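Local atomic coordinates of putative mandelate racemase (Bordetella bronchiseptica, PDB entry 3OZY), a protein that is of unknown function but, as an enolase superfamily member that binds magnesium and m-xylarate, probably acts on acid-sugar-like carboxylates by abstracting a proton beside the carboxylate. Residues A10-T15 with H373-E378; G138-A143 with P325-W330. One frame throughout, in Å; residues are numbered along the deposited sequence.

From the N terminus, strand 5-16 opens the three-stranded antiparallel sheet of the N-terminal domain, and its residues 10-15 meet a partner 358 residues further along the chain. Interaction 2 closes first: residues 138-143, on the strand that begins the barrel, meet residues 325-330 on strand 328-331 after the intervening barrel strands, so that first and last parallel strands lie side by side and the barrel is shut. Interaction 1 then closes the longer loop, when residues 373-378, after helix 367-372, return to strand 5-16. The shorter loop thus lies wholly within the longer one, without crossing. The centres of interaction 1 and interaction 2 are about 29 Å apart, on opposite sides of the chain's centre.

Interaction 1: residues A10-T15 with H373-E378; sequences AHALST and HAWKGE
Two nearly straight backbone bonds hold the close-packed centre of this contact. Trp375 N donates to Ala12 O over 2.9 Å, with an angle of 167° at the hydrogen, arriving from above the carbonyl plane; Ser14 N reaches His373 O, also at 2.9 Å, almost along the C=O axis. Leu13 CA comes within 3.2 Å of the same His373 O in a CA-H...O contact. Ala12 CB packs on Trp375 CB at 3.7 Å and also touches CE3 of the indole. The His373 ring turns an edge to Ser14 O, its CD2 meets Thr15 CG2 at 3.9 Å, and its ND1 is bonded to Phe369 O. The result is a single beta bridge, Leu13 with Ala374, pinning the segment after helix 367-372 to the strand that, within this chain, edges the N-terminal sheet. Trp375 CG lies anti to its backbone N (chi1 179°), and the indole is held by NE1, which gives an in-plane bond of 2.9 Å to a lone pair of Glu378 O. Ser14 CB meets that ring at its edge, while Ser14 OG is bonded to Gln34. Packing loosens toward the exposed turn, where Glu378, bent at chi2, takes Lys376 N on OE1 at 2.8 Å.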
ATOM      1  N   ALA A  10       0.677  -5.685 -20.367  1.00  9.31           N
ATOM      2  CA  ALA A  10      -0.374  -4.894 -19.740  1.00  9.35           C
ATOM      3  C   ALA A  10      -0.860  -3.840 -20.732  1.00 11.33           C
ATOM      4  O   ALA A  10      -0.153  -2.864 -20.995  1.00 13.21           O
ATOM      5  CB  ALA A  10       0.162  -4.243 -18.487  1.00 10.33           C
ATOM      6  N   HIS A  11      -2.061  -4.045 -21.277  1.00 10.01           N
ATOM      7  CA  HIS A  11      -2.644  -3.132 -22.270  1.00 10.53           C
ATOM      8  C   HIS A  11      -3.450  -2.052 -21.571  1.00  9.78           C
ATOM      9  O   HIS A  11      -4.479  -2.337 -20.970  1.00 10.04           O
ATOM     10  CB  HIS A  11      -3.583  -3.874 -23.232  1.00 12.18           C
ATOM     11  CG  HIS A  11      -2.962  -5.047 -23.925  1.00 13.26           C
ATOM     12  ND1 HIS A  11      -2.373  -4.954 -25.170  1.00 18.88           N
ATOM     13  CD2 HIS A  11      -2.867  -6.346 -23.561  1.00 11.76           C
ATOM     14  CE1 HIS A  11      -1.924  -6.144 -25.530  1.00 17.82           C
ATOM     15  NE2 HIS A  11      -2.211  -7.006 -24.571  1.00 14.42           N
ATOM     16  N   ALA A  12      -2.997  -0.808 -21.663  1.00  8.72           N
ATOM     17  CA  ALA A  12      -3.725   0.313 -21.075  1.00  9.26           C
ATOM     18  C   ALA A  12      -4.873   0.762 -21.974  1.00  9.13           C
ATOM     19  O   ALA A  12      -4.657   1.126 -23.137  1.00  9.42           O
ATOM     20  CB  ALA A  12      -2.782   1.467 -20.792  1.00  9.46           C
ATOM     21  N   LEU A  13      -6.086   0.752 -21.422  1.00  8.52           N
ATOM     22  CA  LEU A  13      -7.292   1.065 -22.178  1.00  8.20           C
ATOM     23  C   LEU A  13      -8.096   2.187 -21.534  1.00  9.04           C
ATOM     24  O   LEU A  13      -8.181   2.281 -20.307  1.00  9.02           O
ATOM     25  CB  LEU A  13      -8.177  -0.176 -22.291  1.00 10.23           C
ATOM     26  CG  LEU A  13      -7.552  -1.445 -22.862  1.00  9.58           C
ATOM     27  CD1 LEU A  13      -8.589  -2.561 -22.922  1.00 12.02           C
ATOM     28  CD2 LEU A  13      -6.988  -1.176 -24.250  1.00 10.49           C
ATOM     29  N   SER A  14      -8.691   3.040 -22.367  1.00  8.58           N
ATOM     30  CA  SER A  14      -9.565   4.090 -21.872  1.00  9.70           C
ATOM     31  C   SER A  14     -10.830   4.163 -22.714  1.00  9.34           C
ATOM     32  O   SER A  14     -10.782   4.029 -23.941  1.00 10.48           O
ATOM     33  CB  SER A  14      -8.846   5.440 -21.859  1.00  8.77           C
ATOM     34  OG  SER A  14      -9.613   6.410 -21.158  1.00  9.98           O
ATOM     35  N   THR A  15     -11.966   4.349 -22.046  1.00  8.06           N
ATOM     36  CA  THR A  15     -13.246   4.523 -22.734  1.00  8.99           C
ATOM     37  C   THR A  15     -13.943   5.762 -22.184  1.00  9.48           C
ATOM     38  O   THR A  15     -13.875   6.042 -20.988  1.00  9.40           O
ATOM     39  CB  THR A  15     -14.164   3.286 -22.585  1.00  9.77           C
ATOM     40  OG1 THR A  15     -14.518   3.098 -21.204  1.00  8.89           O
ATOM     41  CG2 THR A  15     -13.476   2.034 -23.098  1.00 11.10           C
ATOM     42  N   HIS A 373      -9.023   1.192 -28.396  1.00 13.45           N
ATOM     43  CA  HIS A 373      -9.200   1.977 -27.173  1.00 11.75           C
ATOM     44  C   HIS A 373      -7.933   2.125 -26.339  1.00 12.76           C
ATOM     45  O   HIS A 373      -7.990   2.208 -25.104  1.00 11.81           O
ATOM     46  CB  HIS A 373     -10.362   1.427 -26.341  1.00 12.87           C
ATOM     47  CG  HIS A 373     -11.690   1.612 -26.998  1.00 12.85           C
ATOM     48  ND1 HIS A 373     -12.186   0.727 -27.930  1.00 15.20           N
ATOM     49  CD2 HIS A 373     -12.609   2.600 -26.888  1.00 18.18           C
ATOM     50  CE1 HIS A 373     -13.362   1.154 -28.357  1.00 19.48           C
ATOM     51  NE2 HIS A 373     -13.643   2.286 -27.738  1.00 22.14           N
ATOM     52  N   ALA A 374      -6.794   2.186 -27.011  1.00 11.68           N
ATOM     53  CA  ALA A 374      -5.540   2.443 -26.317  1.00 11.88           C
ATOM     54  C   ALA A 374      -5.582   3.769 -25.562  1.00 13.87           C
ATOM     55  O   ALA A 374      -6.025   4.794 -26.083  1.00 13.96           O
ATOM     56  CB  ALA A 374      -4.372   2.416 -27.294  1.00 15.86           C
ATOM     57  N   TRP A 375      -5.113   3.741 -24.322  1.00 11.19           N
ATOM     58  CA  TRP A 375      -5.021   4.924 -23.485  1.00 10.73           C
ATOM     59  C   TRP A 375      -4.094   5.962 -24.104  1.00 11.37           C
ATOM     60  O   TRP A 375      -3.030   5.624 -24.627  1.00 13.37           O
ATOM     61  CB  TRP A 375      -4.492   4.490 -22.120  1.00  9.28           C
ATOM     62  CG  TRP A 375      -4.280   5.550 -21.084  1.00 10.14           C
ATOM     63  CD1 TRP A 375      -5.182   6.469 -20.624  1.00 10.35           C
ATOM     64  CD2 TRP A 375      -3.094   5.724 -20.300  1.00 11.37           C
ATOM     65  NE1 TRP A 375      -4.615   7.225 -19.622  1.00 10.80           N
ATOM     66  CE2 TRP A 375      -3.332   6.788 -19.409  1.00 10.21           C
ATOM     67  CE3 TRP A 375      -1.843   5.093 -20.284  1.00 10.59           C
ATOM     68  CZ2 TRP A 375      -2.367   7.233 -18.501  1.00 10.09           C
ATOM     69  CZ3 TRP A 375      -0.887   5.532 -19.385  1.00 11.53           C
ATOM     70  CH2 TRP A 375      -1.152   6.591 -18.507  1.00 11.03           C
ATOM     71  N   LYS A 376      -4.504   7.224 -24.041  1.00 11.93           N
ATOM     72  CA  LYS A 376      -3.691   8.322 -24.560  1.00 12.15           C
ATOM     73  C   LYS A 376      -3.408   9.382 -23.495  1.00 15.69           C
ATOM     74  O   LYS A 376      -3.195  10.554 -23.806  1.00 19.87           O
ATOM     75  CB  LYS A 376      -4.347   8.952 -25.796  1.00 16.49           C
ATOM     76  CG  LYS A 376      -4.493   7.992 -26.963  1.00 18.83           C
ATOM     77  CD  LYS A 376      -5.157   8.662 -28.157  1.00 27.04           C
ATOM     78  CE  LYS A 376      -5.400   7.662 -29.277  1.00 39.74           C
ATOM     79  NZ  LYS A 376      -4.164   6.899 -29.617  1.00 49.00           N
ATOM     80  N   GLY A 377      -3.415   8.968 -22.233  1.00 12.78           N
ATOM     81  CA  GLY A 377      -3.117   9.869 -21.133  1.00 13.33           C
ATOM     82  C   GLY A 377      -4.331  10.498 -20.460  1.00 12.33           C
ATOM     83  O   GLY A 377      -4.173  11.315 -19.556  1.00 15.33           O
ATOM     84  N   GLU A 378      -5.534  10.123 -20.890  1.00 10.54           N
ATOM     85  CA  GLU A 378      -6.764  10.621 -20.271  1.00 11.16           C
ATOM     86  C   GLU A 378      -6.813  10.249 -18.787  1.00 10.29           C
ATOM     87  O   GLU A 378      -6.301   9.196 -18.385  1.00  9.96           O
ATOM     88  CB  GLU A 378      -7.994  10.034 -20.965  1.00 11.10           C
ATOM     89  CG  GLU A 378      -8.082  10.321 -22.460  1.00 14.11           C
ATOM     90  CD  GLU A 378      -7.533   9.190 -23.321  1.00 16.00           C
ATOM     91  OE1 GLU A 378      -6.693   8.397 -22.837  1.00 12.88           O
ATOM     92  OE2 GLU A 378      -7.942   9.099 -24.498  1.00 16.27           O
TER

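Interaction 2: residues G138-A143 with P325-W330; sequences GVRAYA and PAMFEW
Three backbone hydrogen bonds set the parallel register of strands 139-143 and 328-330: Phe328 N to Arg140 O, Tyr142 N to Phe328 O, and Trp330 N to Tyr142 O. The axes of these short strands cross at -44°, at the seam where the first and last parallel strands close the beta-alpha barrel. Tyr142 takes the crowded position between backbone N and carbonyl carbon (chi1 74°), which lays its ring across the neighbouring strand. Glu329 CA sits over one face in a CH-pi contact, 3.7 Å from the ring centroid, while Met327 O approaches CE2 at the edge, 3.3 Å away. Met327 starts with CG anti to its N, then bends at chi2 and chi3; CG packs on Tyr142 CD2 at 3.7 Å, its sulfur makes an oblique Met-aromatic contact, and CE lies over one face of the Arg140 guanidinium, 3.8 Å from NH1. Arg140, extended from CG to NE, runs alongside it toward Thr168. On the face bearing Ala141 and Phe328, Val139 CG1 touches Phe328 CB at 3.5 Å, and Phe328 turns its ring toward helix 309-321. Glu329 passes obliquely by the tyrosine, its CB 3.3 Å from Tyr142 OH. Its OE2 lies 3.5 Å from Tyr142 OH at an angle too poor for a bond; instead Lys171 joins both, as a salt bridge to Glu329 and a hydrogen bond to Tyr142, and Ser144 also binds OE2. The ammonium group of Lys171, and the magnesium ion about 5 Å from the Glu329 side chain, would probably keep this buried carboxylate ionised.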
ATOM      1  N   GLY A 138     -28.054 -19.834  -9.855  1.00 11.45           N
ATOM      2  CA  GLY A 138     -27.603 -18.498 -10.200  1.00 12.04           C
ATOM      3  C   GLY A 138     -27.314 -17.655  -8.972  1.00  9.89           C
ATOM      4  O   GLY A 138     -27.622 -18.055  -7.851  1.00 10.61           O
ATOM      5  N   VAL A 139     -26.750 -16.478  -9.215  1.00  9.18           N
ATOM      6  CA  VAL A 139     -26.225 -15.606  -8.177  1.00  9.47           C
ATOM      7  C   VAL A 139     -27.017 -14.296  -8.115  1.00  8.04           C
ATOM      8  O   VAL A 139     -27.102 -13.572  -9.106  1.00  9.01           O
ATOM      9  CB  VAL A 139     -24.734 -15.308  -8.466  1.00  9.35           C
ATOM     10  CG1 VAL A 139     -24.192 -14.213  -7.548  1.00 10.71           C
ATOM     11  CG2 VAL A 139     -23.905 -16.585  -8.350  1.00 10.63           C
ATOM     12  N   ARG A 140     -27.594 -13.992  -6.957  1.00  8.23           N
ATOM     13  CA  ARG A 140     -28.352 -12.753  -6.804  1.00 10.00           C
ATOM     14  C   ARG A 140     -27.454 -11.522  -6.926  1.00  9.44           C
ATOM     15  O   ARG A 140     -26.450 -11.402  -6.207  1.00  8.92           O
ATOM     16  CB  ARG A 140     -29.075 -12.730  -5.460  1.00 10.47           C
ATOM     17  CG  ARG A 140     -29.925 -11.491  -5.281  1.00 11.42           C
ATOM     18  CD  ARG A 140     -30.237 -11.263  -3.828  1.00 27.76           C
ATOM     19  NE  ARG A 140     -31.386 -10.383  -3.662  1.00 21.76           N
ATOM     20  CZ  ARG A 140     -31.940 -10.118  -2.493  1.00 17.71           C
ATOM     21  NH1 ARG A 140     -31.438 -10.671  -1.394  1.00 35.74           N
ATOM     22  NH2 ARG A 140     -32.991  -9.310  -2.416  1.00 27.50           N
ATOM     23  N   ALA A 141     -27.816 -10.621  -7.838  1.00  8.44           N
ATOM     24  CA  ALA A 141     -27.028  -9.420  -8.116  1.00  8.18           C
ATOM     25  C   ALA A 141     -27.684  -8.166  -7.554  1.00  8.19           C
ATOM     26  O   ALA A 141     -28.895  -8.135  -7.286  1.00  9.08           O
ATOM     27  CB  ALA A 141     -26.814  -9.254  -9.620  1.00  8.09           C
ATOM     28  N   TYR A 142     -26.887  -7.123  -7.376  1.00  6.49           N
ATOM     29  CA  TYR A 142     -27.424  -5.821  -7.041  1.00  7.48           C
ATOM     30  C   TYR A 142     -26.912  -4.780  -8.013  1.00  6.39           C
ATOM     31  O   TYR A 142     -25.796  -4.886  -8.522  1.00  7.39           O
ATOM     32  CB  TYR A 142     -27.116  -5.428  -5.595  1.00  7.03           C
ATOM     33  CG  TYR A 142     -25.690  -5.015  -5.248  1.00  6.87           C
ATOM     34  CD1 TYR A 142     -25.257  -3.701  -5.430  1.00  7.40           C
ATOM     35  CD2 TYR A 142     -24.807  -5.916  -4.646  1.00  5.96           C
ATOM     36  CE1 TYR A 142     -23.977  -3.303  -5.053  1.00  6.37           C
ATOM     37  CE2 TYR A 142     -23.522  -5.531  -4.280  1.00  7.14           C
ATOM     38  CZ  TYR A 142     -23.113  -4.226  -4.481  1.00  6.17           C
ATOM     39  OH  TYR A 142     -21.842  -3.807  -4.104  1.00  7.34           O
ATOM     40  N   ALA A 143     -27.733  -3.760  -8.246  1.00  7.77           N
ATOM     41  CA  ALA A 143     -27.396  -2.690  -9.174  1.00  6.81           C
ATOM     42  C   ALA A 143     -26.490  -1.689  -8.475  1.00  6.84           C
ATOM     43  O   ALA A 143     -26.880  -1.082  -7.474  1.00  7.69           O
ATOM     44  CB  ALA A 143     -28.674  -2.003  -9.672  1.00  7.96           C
ATOM     45  N   PRO A 325     -24.003 -16.029   1.304  1.00 10.32           N
ATOM     46  CA  PRO A 325     -25.220 -15.487   0.686  1.00 10.36           C
ATOM     47  C   PRO A 325     -24.824 -14.559  -0.448  1.00 10.37           C
ATOM     48  O   PRO A 325     -23.902 -13.755  -0.305  1.00 12.86           O
ATOM     49  CB  PRO A 325     -25.860 -14.662   1.808  1.00 14.58           C
ATOM     50  CG  PRO A 325     -25.171 -15.078   3.072  1.00 26.99           C
ATOM     51  CD  PRO A 325     -23.809 -15.556   2.687  1.00 14.87           C
ATOM     52  N   ALA A 326     -25.514 -14.654  -1.572  1.00  8.57           N
ATOM     53  CA  ALA A 326     -25.146 -13.856  -2.736  1.00  9.24           C
ATOM     54  C   ALA A 326     -25.660 -12.422  -2.648  1.00  8.61           C
ATOM     55  O   ALA A 326     -26.837 -12.198  -2.368  1.00 10.13           O
ATOM     56  CB  ALA A 326     -25.665 -14.515  -4.009  1.00 14.05           C
ATOM     57  N   MET A 327     -24.773 -11.465  -2.887  1.00  8.24           N
ATOM     58  CA  MET A 327     -25.162 -10.065  -3.009  1.00  6.95           C
ATOM     59  C   MET A 327     -24.128  -9.469  -3.954  1.00  6.63           C
ATOM     60  O   MET A 327     -23.193  -8.774  -3.541  1.00  7.84           O
ATOM     61  CB  MET A 327     -25.173  -9.374  -1.640  1.00  7.00           C
ATOM     62  CG  MET A 327     -25.707  -7.933  -1.654  1.00  6.63           C
ATOM     63  SD  MET A 327     -27.337  -7.730  -2.413  1.00  7.86           S
ATOM     64  CE  MET A 327     -28.375  -8.442  -1.140  1.00 11.34           C
ATOM     65  N   PHE A 328     -24.290  -9.800  -5.231  1.00  7.48           N
ATOM     66  CA  PHE A 328     -23.215  -9.679  -6.203  1.00  7.48           C
ATOM     67  C   PHE A 328     -23.237  -8.344  -6.926  1.00  6.76           C
ATOM     68  O   PHE A 328     -24.196  -8.021  -7.629  1.00  7.56           O
ATOM     69  CB  PHE A 328     -23.278 -10.810  -7.232  1.00  8.23           C
ATOM     70  CG  PHE A 328     -22.122 -10.793  -8.177  1.00  6.48           C
ATOM     71  CD1 PHE A 328     -20.879 -11.217  -7.746  1.00  8.01           C
ATOM     72  CD2 PHE A 328     -22.251 -10.302  -9.465  1.00  7.77           C
ATOM     73  CE1 PHE A 328     -19.784 -11.182  -8.583  1.00  7.99           C
ATOM     74  CE2 PHE A 328     -21.156 -10.266 -10.313  1.00  8.56           C
ATOM     75  CZ  PHE A 328     -19.922 -10.705  -9.869  1.00  8.93           C
ATOM     76  N   GLU A 329     -22.162  -7.571  -6.772  1.00  6.54           N
ATOM     77  CA  GLU A 329     -22.098  -6.222  -7.330  1.00  6.98           C
ATOM     78  C   GLU A 329     -22.071  -6.215  -8.859  1.00  7.22           C
ATOM     79  O   GLU A 329     -21.217  -6.850  -9.476  1.00  7.42           O
ATOM     80  CB  GLU A 329     -20.877  -5.474  -6.782  1.00  6.40           C
ATOM     81  CG  GLU A 329     -20.797  -4.044  -7.282  1.00  6.59           C
ATOM     82  CD  GLU A 329     -19.753  -3.208  -6.565  1.00  6.89           C
ATOM     83  OE1 GLU A 329     -18.688  -3.742  -6.171  1.00  6.71           O
ATOM     84  OE2 GLU A 329     -19.985  -1.989  -6.407  1.00  7.78           O
ATOM     85  N   TRP A 330     -23.007  -5.478  -9.459  1.00  6.82           N
ATOM     86  CA  TRP A 330     -23.045  -5.323 -10.911  1.00  8.19           C
ATOM     87  C   TRP A 330     -23.132  -3.850 -11.307  1.00  6.46           C
ATOM     88  O   TRP A 330     -24.169  -3.210 -11.132  1.00  7.68           O
ATOM     89  CB  TRP A 330     -24.204  -6.118 -11.542  1.00  8.09           C
ATOM     90  CG  TRP A 330     -23.986  -6.260 -13.018  1.00  9.05           C
ATOM     91  CD1 TRP A 330     -24.156  -5.293 -13.967  1.00  8.98           C
ATOM     92  CD2 TRP A 330     -23.494  -7.419 -13.706  1.00  9.29           C
ATOM     93  NE1 TRP A 330     -23.799  -5.780 -15.203  1.00 10.25           N
ATOM     94  CE2 TRP A 330     -23.402  -7.086 -15.072  1.00 10.53           C
ATOM     95  CE3 TRP A 330     -23.143  -8.712 -13.302  1.00  9.33           C
ATOM     96  CZ2 TRP A 330     -22.960  -7.995 -16.037  1.00 12.05           C
ATOM     97  CZ3 TRP A 330     -22.711  -9.616 -14.257  1.00 11.45           C
ATOM     98  CH2 TRP A 330     -22.617  -9.250 -15.610  1.00 10.82           C
TER